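Local coordinates for cytochrome (Paracoccus pantotrophus, PDB 2XTS), which is an N-terminal, heme c-bearing part of SoxD, the cytochrome subunit of sulfane dehydrogenase SoxCD, and probably transfers electrons released by sulfane oxidation, at residues Ser48-Phe53 with Ser59-Ala64; Ser81-Pro84 with Thr88-Asp91. All blocks are in the same frame, centred on the assembly; numbering follows the deposited sequence.

Contact 1 of 2, residues Ser48-Phe53 with Ser59-Ala64; sequences SCHGDF and SWPVLA. With HEC (heme c), chain U.
Cys-49, near the end of helix 47-50, lies 5.9 Å CA to CA from Trp-60, and the chain comes near residues 59-64 again at Phe-53, 7.8 Å from Ala-64 between CA atoms. The side chain at the centre is His-50. Its NE2 binds the heme iron at 2.0 Å, while ND1, on the same imidazole, donates to Pro-61 O over 2.8 Å in a nearly straight bond (166°) lying close to the ring plane. Because CG is anti to its own carbonyl carbon (chi1 -65°), the ring reaches between the loop and the heme, and the iron at one nitrogen and the carbonyl at the other fix the ring's rotation. Leu-63 CD1 sits over one face of this ring, 3.7 Å from the centroid, and the other methyl, CD2, reaches heme CBA.

Cys-46, Cys-49 and His-50 form the CXXCH signature of c-type cytochromes; Met-97 supplies the other axial ligand. The carbonyl bonded to the histidine is a familiar feature of this family and would probably raise the electron density on the iron-bound nitrogen.

Cys-49 SG is joined to heme CAC by a 2.1 Å covalent bond, and both it and CB lie over the same face of the Trp-60 indole: CB stands 3.6 Å above the five-membered ring centroid, only 8° off its normal, as a CH-pi contact, with the sulfur-aromatic contact alongside. The six-membered end of the indole continues to the heme, CZ3 meeting the CMD methyl, and NE1 donates to a water that itself donates to Ser-48 O. Pro-61 rests CG on the macrocycle, 3.5 Å from heme C3D, and also packs on Glu-47 of the chain of Sulfite dehydrogenase.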
# COMPACT_ATOMS: atom_id res chain seq x y z
N SER D 48 -13.03 28.83 30.66
CA SER D 48 -13.50 27.48 30.94
C SER D 48 -12.42 26.42 30.76
O SER D 48 -12.51 25.34 31.33
CB SER D 48 -14.72 27.15 30.08
OG SER D 48 -14.38 27.18 28.70
N CYS D 49 -11.41 26.73 29.93
CA CYS D 49 -10.24 25.86 29.76
C CYS D 49 -8.96 26.48 30.27
O CYS D 49 -8.17 25.81 30.93
CB CYS D 49 -10.08 25.46 28.30
SG CYS D 49 -11.54 24.63 27.70
N HIS D 50 -8.74 27.76 30.00
CA HIS D 50 -7.46 28.37 30.30
C HIS D 50 -7.41 29.15 31.62
O HIS D 50 -6.38 29.71 31.92
CB HIS D 50 -7.04 29.28 29.13
CG HIS D 50 -6.77 28.58 27.83
ND1 HIS D 50 -5.73 27.70 27.63
CD2 HIS D 50 -7.40 28.70 26.63
CE1 HIS D 50 -5.73 27.31 26.37
NE2 HIS D 50 -6.74 27.89 25.74
N GLY D 51 -8.52 29.17 32.36
CA GLY D 51 -8.56 29.81 33.68
C GLY D 51 -8.91 31.28 33.63
O GLY D 51 -8.70 31.94 32.62
N ASP D 52 -9.43 31.80 34.74
CA ASP D 52 -9.81 33.18 34.80
C ASP D 52 -8.65 34.15 34.63
O ASP D 52 -8.84 35.29 34.23
CB ASP D 52 -10.54 33.46 36.11
CG ASP D 52 -11.85 32.72 36.22
OD1 ASP D 52 -12.46 32.43 35.18
OD2 ASP D 52 -12.27 32.45 37.36
N PHE D 53 -7.44 33.70 34.93
CA PHE D 53 -6.22 34.52 34.90
C PHE D 53 -5.25 33.97 33.86
O PHE D 53 -4.07 34.29 33.90
CB PHE D 53 -5.59 34.56 36.28
CG PHE D 53 -6.57 34.95 37.35
CD1 PHE D 53 -7.07 36.24 37.42
CD2 PHE D 53 -7.09 33.99 38.21
CE1 PHE D 53 -8.04 36.57 38.38
CE2 PHE D 53 -8.05 34.32 39.17
CZ PHE D 53 -8.52 35.60 39.24
N SER D 59 -5.41 20.19 32.93
CA SER D 59 -4.28 19.93 32.05
C SER D 59 -4.36 20.73 30.75
O SER D 59 -3.60 20.48 29.82
CB SER D 59 -4.22 18.43 31.74
OG SER D 59 -4.00 17.69 32.92
N TRP D 60 -5.25 21.71 30.68
CA TRP D 60 -5.33 22.57 29.51
C TRP D 60 -4.14 23.54 29.47
O TRP D 60 -3.52 23.82 30.49
CB TRP D 60 -6.61 23.40 29.53
CG TRP D 60 -7.90 22.68 29.45
CD1 TRP D 60 -8.87 22.68 30.40
CD2 TRP D 60 -8.45 21.95 28.34
NE1 TRP D 60 -9.95 21.97 29.99
CE2 TRP D 60 -9.73 21.52 28.72
CE3 TRP D 60 -7.98 21.59 27.07
CZ2 TRP D 60 -10.55 20.78 27.88
CZ3 TRP D 60 -8.79 20.85 26.24
CH2 TRP D 60 -10.06 20.45 26.65
N PRO D 61 -3.83 24.11 28.29
CA PRO D 61 -2.60 24.92 28.25
C PRO D 61 -2.60 26.15 29.16
O PRO D 61 -3.61 26.88 29.26
CB PRO D 61 -2.51 25.33 26.77
CG PRO D 61 -3.15 24.19 26.04
CD PRO D 61 -4.32 23.81 26.94
N VAL D 62 -1.47 26.37 29.81
CA VAL D 62 -1.17 27.54 30.61
C VAL D 62 -0.72 28.66 29.67
O VAL D 62 0.15 28.45 28.84
CB VAL D 62 -0.07 27.22 31.60
CG1 VAL D 62 0.33 28.47 32.39
CG2 VAL D 62 -0.47 26.08 32.52
N LEU D 63 -1.37 29.82 29.74
CA LEU D 63 -1.08 30.94 28.83
C LEU D 63 -0.27 32.05 29.47
O LEU D 63 0.16 32.97 28.79
CB LEU D 63 -2.37 31.52 28.24
CG LEU D 63 -3.30 30.53 27.55
CD1 LEU D 63 -4.50 31.21 26.91
CD2 LEU D 63 -2.55 29.65 26.52
N ALA D 64 -0.10 31.97 30.78
CA ALA D 64 0.62 32.99 31.55
C ALA D 64 1.38 32.31 32.68
O ALA D 64 0.85 31.46 33.37
CB ALA D 64 -0.36 34.02 32.10
FE HEC U . -7.22 27.75 23.77
CHA HEC U . -4.23 26.45 22.82
CHB HEC U . -5.95 30.87 23.54
CHC HEC U . -10.29 29.00 24.35
CHD HEC U . -8.31 24.67 24.59
NA HEC U . -5.45 28.50 23.28
C1A HEC U . -4.30 27.80 22.99
C2A HEC U . -3.18 28.72 22.82
C3A HEC U . -3.66 29.96 23.03
C4A HEC U . -5.09 29.83 23.31
CMA HEC U . -2.90 31.30 22.94
CAA HEC U . -1.73 28.30 22.48
CBA HEC U . -0.96 27.90 23.74
CGA HEC U . 0.48 27.56 23.49
O1A HEC U . 0.79 27.08 22.41
O2A HEC U . 1.25 27.79 24.45
NB HEC U . -7.97 29.57 23.87
C1B HEC U . -7.30 30.75 23.73
C2B HEC U . -8.29 31.82 23.69
C3B HEC U . -9.48 31.31 23.92
C4B HEC U . -9.32 29.89 24.02
CMB HEC U . -7.85 33.31 23.63
CAB HEC U . -10.82 32.05 23.97
CBB HEC U . -11.01 32.88 22.68
NC HEC U . -8.98 26.99 24.36
C1C HEC U . -10.15 27.67 24.58
C2C HEC U . -11.16 26.76 25.03
C3C HEC U . -10.57 25.57 25.14
C4C HEC U . -9.20 25.70 24.72
CMC HEC U . -12.60 27.16 25.44
CAC HEC U . -11.14 24.26 25.66
CBC HEC U . -12.44 23.69 25.18
ND HEC U . -6.44 25.91 23.69
C1D HEC U . -7.08 24.74 23.99
C2D HEC U . -6.30 23.60 23.66
C3D HEC U . -5.07 24.15 23.10
C4D HEC U . -5.20 25.56 23.18
CMD HEC U . -6.61 22.11 23.76
CAD HEC U . -3.91 23.34 22.54
CBD HEC U . -4.14 23.11 21.05
CGD HEC U . -3.05 22.31 20.41
O1D HEC U . -1.98 22.10 21.03
O2D HEC U . -3.20 22.01 19.20
O HOH W 1 -12.45 22.56 31.34

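Contact 2 of 2, residues Ser81-Pro84 with Thr88-Asp91; sequences SYWP and TVYD. With HEC (heme c), chain U.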
# COMPACT_ATOMS: atom_id res chain seq x y z
N SER D 81 6.67 33.54 29.00
CA SER D 81 7.98 32.99 29.32
C SER D 81 8.78 32.55 28.12
O SER D 81 9.98 32.41 28.20
CB SER D 81 7.86 31.80 30.28
OG SER D 81 7.40 30.65 29.61
N TYR D 82 8.09 32.30 27.01
CA TYR D 82 8.68 31.59 25.87
C TYR D 82 8.42 32.15 24.47
O TYR D 82 9.29 32.05 23.61
CB TYR D 82 8.28 30.12 25.91
CG TYR D 82 9.00 29.21 24.94
CD1 TYR D 82 10.35 28.96 25.07
CD2 TYR D 82 8.31 28.54 23.94
CE1 TYR D 82 11.01 28.11 24.18
CE2 TYR D 82 8.95 27.68 23.09
CZ TYR D 82 10.31 27.46 23.20
OH TYR D 82 10.98 26.58 22.38
N TRP D 83 7.22 32.64 24.21
CA TRP D 83 6.94 33.02 22.81
C TRP D 83 7.76 34.23 22.39
O TRP D 83 7.96 35.15 23.18
CB TRP D 83 5.46 33.33 22.58
CG TRP D 83 4.52 32.15 22.68
CD1 TRP D 83 4.65 31.01 23.44
CD2 TRP D 83 3.28 32.04 22.00
NE1 TRP D 83 3.55 30.22 23.27
CE2 TRP D 83 2.68 30.84 22.42
CE3 TRP D 83 2.59 32.87 21.11
CZ2 TRP D 83 1.46 30.41 21.92
CZ3 TRP D 83 1.37 32.45 20.64
CH2 TRP D 83 0.82 31.24 21.05
N PRO D 84 8.19 34.27 21.14
CA PRO D 84 9.01 35.40 20.71
C PRO D 84 8.23 36.65 20.29
O PRO D 84 8.74 37.76 20.47
CB PRO D 84 9.82 34.82 19.55
CG PRO D 84 8.91 33.76 18.99
CD PRO D 84 8.20 33.16 20.16
N THR D 88 2.01 36.23 16.74
CA THR D 88 1.56 34.84 16.81
C THR D 88 0.34 34.71 17.70
O THR D 88 -0.54 33.89 17.45
CB THR D 88 2.69 33.95 17.32
OG1 THR D 88 3.92 34.33 16.69
CG2 THR D 88 2.38 32.48 17.11
N VAL D 89 0.32 35.48 18.79
CA VAL D 89 -0.80 35.42 19.72
C VAL D 89 -2.10 35.85 19.03
O VAL D 89 -3.10 35.15 19.04
CB VAL D 89 -0.58 36.31 20.94
CG1 VAL D 89 -1.74 36.18 21.93
CG2 VAL D 89 0.76 35.94 21.64
N TYR D 90 -2.05 37.01 18.40
CA TYR D 90 -3.19 37.51 17.69
C TYR D 90 -3.67 36.51 16.66
O TYR D 90 -4.85 36.17 16.56
CB TYR D 90 -2.83 38.86 17.03
CG TYR D 90 -4.03 39.48 16.38
CD1 TYR D 90 -4.53 38.99 15.18
CD2 TYR D 90 -4.70 40.55 16.98
CE1 TYR D 90 -5.67 39.53 14.59
CE2 TYR D 90 -5.83 41.10 16.39
CZ TYR D 90 -6.32 40.57 15.22
OH TYR D 90 -7.43 41.12 14.63
N ASP D 91 -2.74 36.10 15.82
CA ASP D 91 -3.07 35.26 14.68
C ASP D 91 -3.67 33.93 15.08
O ASP D 91 -4.70 33.54 14.56
CB ASP D 91 -1.77 35.13 13.87
CG ASP D 91 -1.93 34.43 12.53
OD1 ASP D 91 -3.04 33.99 12.18
OD2 ASP D 91 -0.89 34.33 11.84
FE HEC U . -7.22 27.75 23.77
CHA HEC U . -4.23 26.45 22.82
CHB HEC U . -5.95 30.87 23.54
CHC HEC U . -10.29 29.00 24.35
CHD HEC U . -8.31 24.67 24.59
NA HEC U . -5.45 28.50 23.28
C1A HEC U . -4.30 27.80 22.99
C2A HEC U . -3.18 28.72 22.82
C3A HEC U . -3.66 29.96 23.03
C4A HEC U . -5.09 29.83 23.31
CMA HEC U . -2.90 31.30 22.94
CAA HEC U . -1.73 28.30 22.48
CBA HEC U . -0.96 27.90 23.74
CGA HEC U . 0.48 27.56 23.49
O1A HEC U . 0.79 27.08 22.41
O2A HEC U . 1.25 27.79 24.45
NB HEC U . -7.97 29.57 23.87
C1B HEC U . -7.30 30.75 23.73
C2B HEC U . -8.29 31.82 23.69
C3B HEC U . -9.48 31.31 23.92
C4B HEC U . -9.32 29.89 24.02
CMB HEC U . -7.85 33.31 23.63
CAB HEC U . -10.82 32.05 23.97
CBB HEC U . -11.01 32.88 22.68
NC HEC U . -8.98 26.99 24.36
C1C HEC U . -10.15 27.67 24.58
C2C HEC U . -11.16 26.76 25.03
C3C HEC U . -10.57 25.57 25.14
C4C HEC U . -9.20 25.70 24.72
CMC HEC U . -12.60 27.16 25.44
CAC HEC U . -11.14 24.26 25.66
CBC HEC U . -12.44 23.69 25.18
ND HEC U . -6.44 25.91 23.69
C1D HEC U . -7.08 24.74 23.99
C2D HEC U . -6.30 23.60 23.66
C3D HEC U . -5.07 24.15 23.10
C4D HEC U . -5.20 25.56 23.18
CMD HEC U . -6.61 22.11 23.76
CAD HEC U . -3.91 23.34 22.54
CBD HEC U . -4.14 23.11 21.05
CGD HEC U . -3.05 22.31 20.41
O1D HEC U . -1.98 22.10 21.03
O2D HEC U . -3.20 22.01 19.20
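Trp-83 pushes the six-membered half of its indole against Thr-88 and Val-89, two neighbouring residues of helix 86-96. Its ring atoms CE3 and CZ3 do the touching. Val-89 CG2 comes to 3.6 Å from Trp-83 CE3, and Thr-88 CG2 to 3.7 Å from Trp-83 CZ3, each methyl approaching the ring obliquely. The valine methyl that makes the contact is the one anti to the carbonyl carbon, beside the backbone N; Val-89 also packs on Thr-114 and Leu-117 of helix 107-120, on which the tryptophan's partner thus rests as well.

Thr-88 divides its branches by chemistry. CG2, anti to the backbone N, is given to the indole, whereas OG1 hydrogen-bonds to Glu-238 O of the chain of Sulfite dehydrogenase, and the residue thus links the heme pocket to the subunit interface.

The CZ2-CH2 edge of the same six-membered ring turns to the heme. CZ2 lies 3.4 Å from CGA, the carboxylate carbon of one propionate, which sits at the indole edge and near its plane, and CH2 reaches towards the CAA and CMA carbons. Trp-83 is a heme-binding residue of this cytochrome domain, and it also packs on Ser-244 of the chain of Sulfite dehydrogenase, whose OG hydrogen-bonds to the heme. Replacement by alanine would probably open a gap between helix 86-96 and the propionate, leaving the Thr-88 and Val-89 methyls without the ring they pack on.

No hydrogen bond joins residues 81-84 to 88-91, so across this pair the indole is placed by the fit of methyls against ring carbons, while its edge also lies against a propionate carboxylate that is probably charged.

Overall arrangement
Both contacts belong to the cytochrome domain and wall the same heme, in series along the chain, with centres 15 Å apart and nearest atoms about 6 Å apart. Contact 1 is only partly buried and joins helix 47-50 to the loop after it; contact 2 is buried, bringing the residues after helix 79-82 onto helix 86-96. Their chemistry follows their places: residues 48-53 with 59-64 hold the iron and the macrocycle through coordination, a covalent thioether and a hydrogen bond, whereas 81-84 with 88-91 offer apolar packing beside a propionate. Helix 107-120 backs both, touching Leu-63 and Val-89, and the Sulfite dehydrogenase chain borders each.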